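Local coordinates for protein AP endonuclease, family 2 (PDB 3NGF) that probably isomerises hydroxypyruvate as a manganese-binding TIM-barrel enzyme of the hyi family, at residues A98-L110 with A137-V149. Residues are numbered along the deposited sequence; the frame is centred on the assembly and turned at random.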
ATOM      1  N   ALA A  98      -5.624  12.511   6.685  1.00 11.25           N
ATOM      2  CA  ALA A  98      -4.955  11.201   6.824  1.00 11.06           C
ATOM      3  C   ALA A  98      -4.322  10.983   8.217  1.00 11.49           C
ATOM      4  O   ALA A  98      -4.456   9.903   8.791  1.00 11.27           O
ATOM      5  CB  ALA A  98      -3.902  11.034   5.725  1.00  9.74           C
ATOM      6  N   LEU A  99      -3.678  12.019   8.748  1.00 12.08           N
ATOM      7  CA  LEU A  99      -3.036  11.995  10.076  1.00 12.51           C
ATOM      8  C   LEU A  99      -4.066  11.757  11.176  1.00 12.92           C
ATOM      9  O   LEU A  99      -3.824  10.927  12.068  1.00 11.93           O
ATOM     10  CB  LEU A  99      -2.213  13.279  10.332  1.00 13.47           C
ATOM     11  CG  LEU A  99      -1.436  13.414  11.650  1.00 15.46           C
ATOM     12  CD1 LEU A  99      -0.514  12.208  11.891  1.00 14.82           C
ATOM     13  CD2 LEU A  99      -0.638  14.745  11.713  1.00 17.99           C
ATOM     14  N   HIS A 100      -5.204  12.450  11.111  1.00 12.95           N
ATOM     15  CA  HIS A 100      -6.308  12.232  12.066  1.00 13.47           C
ATOM     16  C   HIS A 100      -6.695  10.764  12.149  1.00 12.96           C
ATOM     17  O   HIS A 100      -6.762  10.195  13.238  1.00 11.88           O
ATOM     18  CB  HIS A 100      -7.550  13.080  11.725  1.00 14.82           C
ATOM     19  CG  HIS A 100      -8.775  12.678  12.483  1.00 15.29           C
ATOM     20  ND1 HIS A 100      -8.935  12.934  13.833  1.00 16.89           N
ATOM     21  CD2 HIS A 100      -9.890  12.007  12.093  1.00 18.75           C
ATOM     22  CE1 HIS A 100     -10.096  12.442  14.234  1.00 19.98           C
ATOM     23  NE2 HIS A 100     -10.700  11.885  13.200  1.00 18.92           N
ATOM     24  N   TYR A 101      -6.899  10.135  10.984  1.00 11.78           N
ATOM     25  CA  TYR A 101      -7.211   8.721  10.957  1.00 11.95           C
ATOM     26  C   TYR A 101      -6.043   7.842  11.391  1.00 11.00           C
ATOM     27  O   TYR A 101      -6.237   6.862  12.120  1.00 11.03           O
ATOM     28  CB  TYR A 101      -7.685   8.299   9.553  1.00 11.80           C
ATOM     29  CG  TYR A 101      -9.120   8.612   9.272  1.00 12.25           C
ATOM     30  CD1 TYR A 101      -9.523   9.913   8.955  1.00 13.62           C
ATOM     31  CD2 TYR A 101     -10.089   7.616   9.294  1.00 14.59           C
ATOM     32  CE1 TYR A 101     -10.837  10.207   8.693  1.00 15.13           C
ATOM     33  CE2 TYR A 101     -11.405   7.899   9.024  1.00 16.22           C
ATOM     34  CZ  TYR A 101     -11.782   9.194   8.727  1.00 17.31           C
ATOM     35  OH  TYR A 101     -13.099   9.471   8.472  1.00 19.82           O
ATOM     36  N   ALA A 102      -4.834   8.182  10.968  1.00 10.05           N
ATOM     37  CA  ALA A 102      -3.648   7.396  11.363  1.00 10.25           C
ATOM     38  C   ALA A 102      -3.441   7.382  12.873  1.00 10.92           C
ATOM     39  O   ALA A 102      -3.157   6.340  13.444  1.00 10.65           O
ATOM     40  CB  ALA A 102      -2.382   7.911  10.666  1.00  9.64           C
ATOM     41  N   LEU A 103      -3.637   8.517  13.535  1.00 11.09           N
ATOM     42  CA  LEU A 103      -3.519   8.527  14.991  1.00 11.74           C
ATOM     43  C   LEU A 103      -4.643   7.715  15.652  1.00 11.99           C
ATOM     44  O   LEU A 103      -4.379   6.920  16.568  1.00 12.27           O
ATOM     45  CB  LEU A 103      -3.452   9.974  15.495  1.00 12.01           C
ATOM     46  CG  LEU A 103      -2.217  10.761  15.023  1.00 13.28           C
ATOM     47  CD1 LEU A 103      -2.298  12.259  15.418  1.00 14.01           C
ATOM     48  CD2 LEU A 103      -0.925  10.145  15.596  1.00 14.23           C
ATOM     49  N   ALA A 104      -5.877   7.874  15.182  1.00 11.56           N
ATOM     50  CA  ALA A 104      -6.995   7.088  15.695  1.00 12.26           C
ATOM     51  C   ALA A 104      -6.824   5.574  15.591  1.00 12.33           C
ATOM     52  O   ALA A 104      -7.234   4.821  16.490  1.00 12.06           O
ATOM     53  CB  ALA A 104      -8.322   7.534  15.055  1.00 12.45           C
ATOM     54  N   LEU A 105      -6.234   5.125  14.481  1.00 12.04           N
ATOM     55  CA  LEU A 105      -6.043   3.715  14.204  1.00 12.55           C
ATOM     56  C   LEU A 105      -4.654   3.172  14.595  1.00 12.98           C
ATOM     57  O   LEU A 105      -4.363   1.993  14.336  1.00 13.20           O
ATOM     58  CB  LEU A 105      -6.277   3.449  12.706  1.00 12.17           C
ATOM     59  CG  LEU A 105      -7.580   3.968  12.097  1.00 12.86           C
ATOM     60  CD1 LEU A 105      -7.756   3.431  10.670  1.00 12.59           C
ATOM     61  CD2 LEU A 105      -8.775   3.667  12.946  1.00 13.03           C
ATOM     62  N   ASP A 106      -3.832   4.011  15.240  1.00 12.79           N
ATOM     63  CA  ASP A 106      -2.426   3.707  15.549  1.00 13.53           C
ATOM     64  C   ASP A 106      -1.681   3.103  14.327  1.00 12.68           C
ATOM     65  O   ASP A 106      -0.967   2.089  14.449  1.00 12.94           O
ATOM     66  CB  ASP A 106      -2.360   2.787  16.764  1.00 15.16           C
ATOM     67  CG  ASP A 106      -0.942   2.598  17.311  1.00 18.76           C
ATOM     68  OD1 ASP A 106      -0.081   3.482  17.143  1.00 21.01           O
ATOM     69  OD2 ASP A 106      -0.697   1.530  17.931  1.00 24.66           O
ATOM     70  N   CYS A 107      -1.862   3.725  13.165  1.00 11.29           N
ATOM     71  CA  CYS A 107      -1.260   3.252  11.917  1.00 11.17           C
ATOM     72  C   CYS A 107       0.002   4.051  11.689  1.00 11.91           C
ATOM     73  O   CYS A 107      -0.013   5.294  11.804  1.00 12.35           O
ATOM     74  CB  CYS A 107      -2.216   3.437  10.752  1.00 10.83           C
ATOM     75  SG  CYS A 107      -1.592   2.785   9.177  1.00 10.77           S
ATOM     76  N   ARG A 108       1.088   3.329  11.400  0.50 11.72           N
ATOM     77  CA  ARG A 108       2.434   3.866  11.276  0.50 12.05           C
ATOM     78  C   ARG A 108       2.875   4.122   9.819  0.50 11.97           C
ATOM     79  O   ARG A 108       3.977   4.632   9.586  0.50 11.39           O
ATOM     80  CB  ARG A 108       3.422   2.888  11.935  0.50 12.96           C
ATOM     81  CG  ARG A 108       3.023   2.444  13.362  0.50 15.87           C
ATOM     82  CD  ARG A 108       2.918   3.646  14.276  0.50 18.33           C
ATOM     83  NE  ARG A 108       2.502   3.316  15.644  0.50 20.52           N
ATOM     84  CZ  ARG A 108       3.273   2.726  16.556  0.50 20.47           C
ATOM     85  NH1 ARG A 108       4.521   2.373  16.271  0.50 20.53           N
ATOM     86  NH2 ARG A 108       2.795   2.504  17.769  0.50 19.57           N
ATOM     87  N   THR A 109       2.028   3.772   8.850  1.00 11.16           N
ATOM     88  CA  THR A 109       2.419   3.787   7.422  1.00 11.88           C
ATOM     89  C   THR A 109       1.253   4.245   6.543  1.00 10.91           C
ATOM     90  O   THR A 109       0.163   3.710   6.653  1.00 10.86           O
ATOM     91  CB  THR A 109       2.912   2.391   6.964  1.00 12.70           C
ATOM     92  OG1 THR A 109       3.823   1.857   7.924  1.00 15.59           O
ATOM     93  CG2 THR A 109       3.579   2.471   5.584  1.00 14.78           C
ATOM     94  N   LEU A 110       1.497   5.241   5.689  1.00  9.57           N
ATOM     95  CA  LEU A 110       0.472   5.814   4.827  1.00  9.69           C
ATOM     96  C   LEU A 110       1.004   5.882   3.410  1.00  8.73           C
ATOM     97  O   LEU A 110       2.166   6.274   3.214  1.00 11.14           O
ATOM     98  CB  LEU A 110       0.098   7.220   5.268  1.00  8.82           C
ATOM     99  CG  LEU A 110      -0.516   7.343   6.654  1.00 11.40           C
ATOM    100  CD1 LEU A 110      -0.590   8.828   7.066  1.00 10.41           C
ATOM    101  CD2 LEU A 110      -1.897   6.711   6.625  1.00 11.47           C
ATOM    102  N   ALA A 137       6.303  14.115   4.983  1.00 10.22           N
ATOM    103  CA  ALA A 137       7.336  13.529   5.830  1.00 10.14           C
ATOM    104  C   ALA A 137       7.478  14.372   7.068  1.00 11.14           C
ATOM    105  O   ALA A 137       7.546  13.853   8.161  1.00 11.02           O
ATOM    106  CB  ALA A 137       8.683  13.429   5.074  1.00 10.73           C
ATOM    107  N   ASP A 138       7.503  15.688   6.887  1.00 10.95           N
ATOM    108  CA  ASP A 138       7.756  16.601   8.016  1.00 12.71           C
ATOM    109  C   ASP A 138       6.608  16.620   9.015  1.00 13.06           C
ATOM    110  O   ASP A 138       6.828  16.767  10.238  1.00 13.21           O
ATOM    111  CB  ASP A 138       8.041  18.004   7.489  1.00 13.34           C
ATOM    112  CG  ASP A 138       9.402  18.128   6.774  1.00 16.98           C
ATOM    113  OD1 ASP A 138      10.279  17.243   6.888  1.00 16.81           O
ATOM    114  OD2 ASP A 138       9.590  19.163   6.107  1.00 20.06           O
ATOM    115  N   LYS A 139       5.388  16.512   8.497  1.00 14.01           N
ATOM    116  CA  LYS A 139       4.180  16.514   9.326  1.00 14.41           C
ATOM    117  C   LYS A 139       4.019  15.191  10.050  1.00 13.15           C
ATOM    118  O   LYS A 139       3.532  15.161  11.183  1.00 13.67           O
ATOM    119  CB  LYS A 139       2.943  16.784   8.465  1.00 15.40           C
ATOM    120  CG  LYS A 139       2.735  18.259   8.145  1.00 21.06           C
ATOM    121  CD  LYS A 139       2.306  19.065   9.398  1.00 25.78           C
ATOM    122  CE  LYS A 139       0.936  18.557   9.954  1.00 28.77           C
ATOM    123  NZ  LYS A 139       0.437  19.221  11.203  1.00 31.82           N
ATOM    124  N   LEU A 140       4.434  14.101   9.401  1.00 11.89           N
ATOM    125  CA  LEU A 140       4.265  12.754   9.964  1.00 11.76           C
ATOM    126  C   LEU A 140       5.395  12.303  10.921  1.00 11.44           C
ATOM    127  O   LEU A 140       5.166  11.444  11.778  1.00 11.84           O
ATOM    128  CB  LEU A 140       4.093  11.739   8.843  1.00 11.36           C
ATOM    129  CG  LEU A 140       2.862  11.974   7.928  1.00 13.52           C
ATOM    130  CD1 LEU A 140       2.782  10.885   6.816  1.00 14.28           C
ATOM    131  CD2 LEU A 140       1.568  12.124   8.674  1.00 18.46           C
ATOM    132  N   ALA A 141       6.596  12.853  10.752  1.00 11.68           N
ATOM    133  CA  ALA A 141       7.782  12.438  11.547  1.00 11.25           C
ATOM    134  C   ALA A 141       7.577  12.554  13.063  1.00 11.72           C
ATOM    135  O   ALA A 141       8.041  11.688  13.794  1.00 11.92           O
ATOM    136  CB  ALA A 141       9.071  13.227  11.103  1.00 11.65           C
ATOM    137  N   PRO A 142       6.880  13.602  13.538  1.00 12.80           N
ATOM    138  CA  PRO A 142       6.655  13.733  14.986  1.00 13.10           C
ATOM    139  C   PRO A 142       5.868  12.578  15.600  1.00 13.24           C
ATOM    140  O   PRO A 142       5.898  12.370  16.834  1.00 13.85           O
ATOM    141  CB  PRO A 142       5.851  15.028  15.102  1.00 14.49           C
ATOM    142  CG  PRO A 142       6.283  15.838  13.921  1.00 14.10           C
ATOM    143  CD  PRO A 142       6.501  14.837  12.816  1.00 13.23           C
ATOM    144  N   HIS A 143       5.129  11.888  14.745  1.00 11.92           N
ATOM    145  CA  HIS A 143       4.281  10.767  15.122  1.00 12.50           C
ATOM    146  C   HIS A 143       4.831   9.394  14.725  1.00 12.49           C
ATOM    147  O   HIS A 143       4.154   8.365  14.907  1.00 12.27           O
ATOM    148  CB  HIS A 143       2.898  11.005  14.505  1.00 12.61           C
ATOM    149  CG  HIS A 143       2.317  12.342  14.877  1.00 14.93           C
ATOM    150  ND1 HIS A 143       1.842  12.608  16.141  1.00 16.31           N
ATOM    151  CD2 HIS A 143       2.136  13.476  14.160  1.00 16.32           C
ATOM    152  CE1 HIS A 143       1.381  13.848  16.185  1.00 18.81           C
ATOM    153  NE2 HIS A 143       1.562  14.404  15.003  1.00 18.26           N
ATOM    154  N   GLY A 144       6.064   9.380  14.197  1.00 11.94           N
ATOM    155  CA  GLY A 144       6.722   8.151  13.817  1.00 12.09           C
ATOM    156  C   GLY A 144       6.042   7.483  12.627  1.00 11.15           C
ATOM    157  O   GLY A 144       6.120   6.264  12.491  1.00 11.93           O
ATOM    158  N   ILE A 145       5.338   8.275  11.816  1.00  9.49           N
ATOM    159  CA  ILE A 145       4.604   7.736  10.651  1.00 10.16           C
ATOM    160  C   ILE A 145       5.441   7.892   9.391  1.00  9.43           C
ATOM    161  O   ILE A 145       6.054   8.950   9.150  1.00 11.19           O
ATOM    162  CB  ILE A 145       3.205   8.392  10.501  1.00  9.47           C
ATOM    163  CG1 ILE A 145       2.357   8.042  11.731  1.00 10.08           C
ATOM    164  CG2 ILE A 145       2.519   7.927   9.192  1.00  9.27           C
ATOM    165  CD1 ILE A 145       1.172   8.955  11.969  1.00  8.31           C
ATOM    166  N   THR A 146       5.468   6.837   8.570  1.00 10.04           N
ATOM    167  CA  THR A 146       6.193   6.827   7.302  1.00  9.76           C
ATOM    168  C   THR A 146       5.185   7.018   6.147  1.00  9.42           C
ATOM    169  O   THR A 146       4.074   6.503   6.201  1.00  9.38           O
ATOM    170  CB  THR A 146       6.951   5.497   7.118  1.00 10.44           C
ATOM    171  OG1 THR A 146       8.009   5.404   8.077  1.00 10.43           O
ATOM    172  CG2 THR A 146       7.545   5.349   5.678  1.00 11.30           C
ATOM    173  N   VAL A 147       5.561   7.806   5.134  1.00  8.33           N
ATOM    174  CA  VAL A 147       4.764   7.969   3.918  1.00  8.03           C
ATOM    175  C   VAL A 147       5.414   7.208   2.776  1.00  8.14           C
ATOM    176  O   VAL A 147       6.632   7.293   2.580  1.00  8.30           O
ATOM    177  CB  VAL A 147       4.563   9.462   3.526  1.00  9.91           C
ATOM    178  CG1 VAL A 147       5.883  10.216   3.386  1.00 11.09           C
ATOM    179  CG2 VAL A 147       3.692   9.602   2.267  1.00  7.84           C
ATOM    180  N   LEU A 148       4.599   6.496   2.002  1.00  7.80           N
ATOM    181  CA  LEU A 148       5.110   5.680   0.916  1.00  7.40           C
ATOM    182  C   LEU A 148       4.651   6.124  -0.444  1.00  8.43           C
ATOM    183  O   LEU A 148       3.540   6.647  -0.617  1.00  8.30           O
ATOM    184  CB  LEU A 148       4.690   4.215   1.089  1.00  8.06           C
ATOM    185  CG  LEU A 148       5.064   3.520   2.389  1.00  8.02           C
ATOM    186  CD1 LEU A 148       4.571   2.048   2.365  1.00  9.71           C
ATOM    187  CD2 LEU A 148       6.567   3.641   2.686  1.00 10.18           C
ATOM    188  N   VAL A 149       5.515   5.841  -1.421  1.00  8.25           N
ATOM    189  CA  VAL A 149       5.185   5.937  -2.841  1.00  8.70           C
ATOM    190  C   VAL A 149       5.074   4.514  -3.360  1.00  8.02           C
ATOM    191  O   VAL A 149       5.953   3.679  -3.084  1.00  9.59           O
ATOM    192  CB  VAL A 149       6.272   6.738  -3.643  1.00  8.61           C
ATOM    193  CG1 VAL A 149       7.728   6.246  -3.356  1.00  9.89           C
ATOM    194  CG2 VAL A 149       5.973   6.720  -5.187  1.00 11.47           C
TER
HETATM  195  O   HOH W   1       7.162   4.519  10.380  1.00 28.67           O
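T109 and L110 pair with T146 and V147 as neighbouring parallel strands of the TIM barrel, joined by the beta-alpha-beta crossover through helix 122-140. Three backbone hydrogen bonds make the ladder. R108 O accepts T146 N at 2.8 Å, nearly straight at the hydrogen (171°); L110 N donates to T146 O (2.9 Å), and L110 O takes L148 N at 2.7 Å. A water donates to both R108 O and G144 O, bridging the carbonyls just ahead of the two strands, more closely to G144 O (2.9 Å) than to R108 O (3.3 Å). Each incoming helix ends in a Schellman motif, with D106 and G144 at positive phi. In the second, L140 O accepts both H143 N and I145 N, from opposite faces of its plane. Between the helices and the sheet, the CD1 methyl of I145 meets L99 CD1 and A102 CB, while its CG2 branch packs on L110 CD1. With CG anti to the backbone N (chi1 -178°), L99 swings both methyls to the H143 ring, and CD1 also meets L140 CD2. L103 CD1 makes a CH-pi contact over one face of the H143 ring, 4.3 Å from the centroid; P142 CB lies over the opposite face.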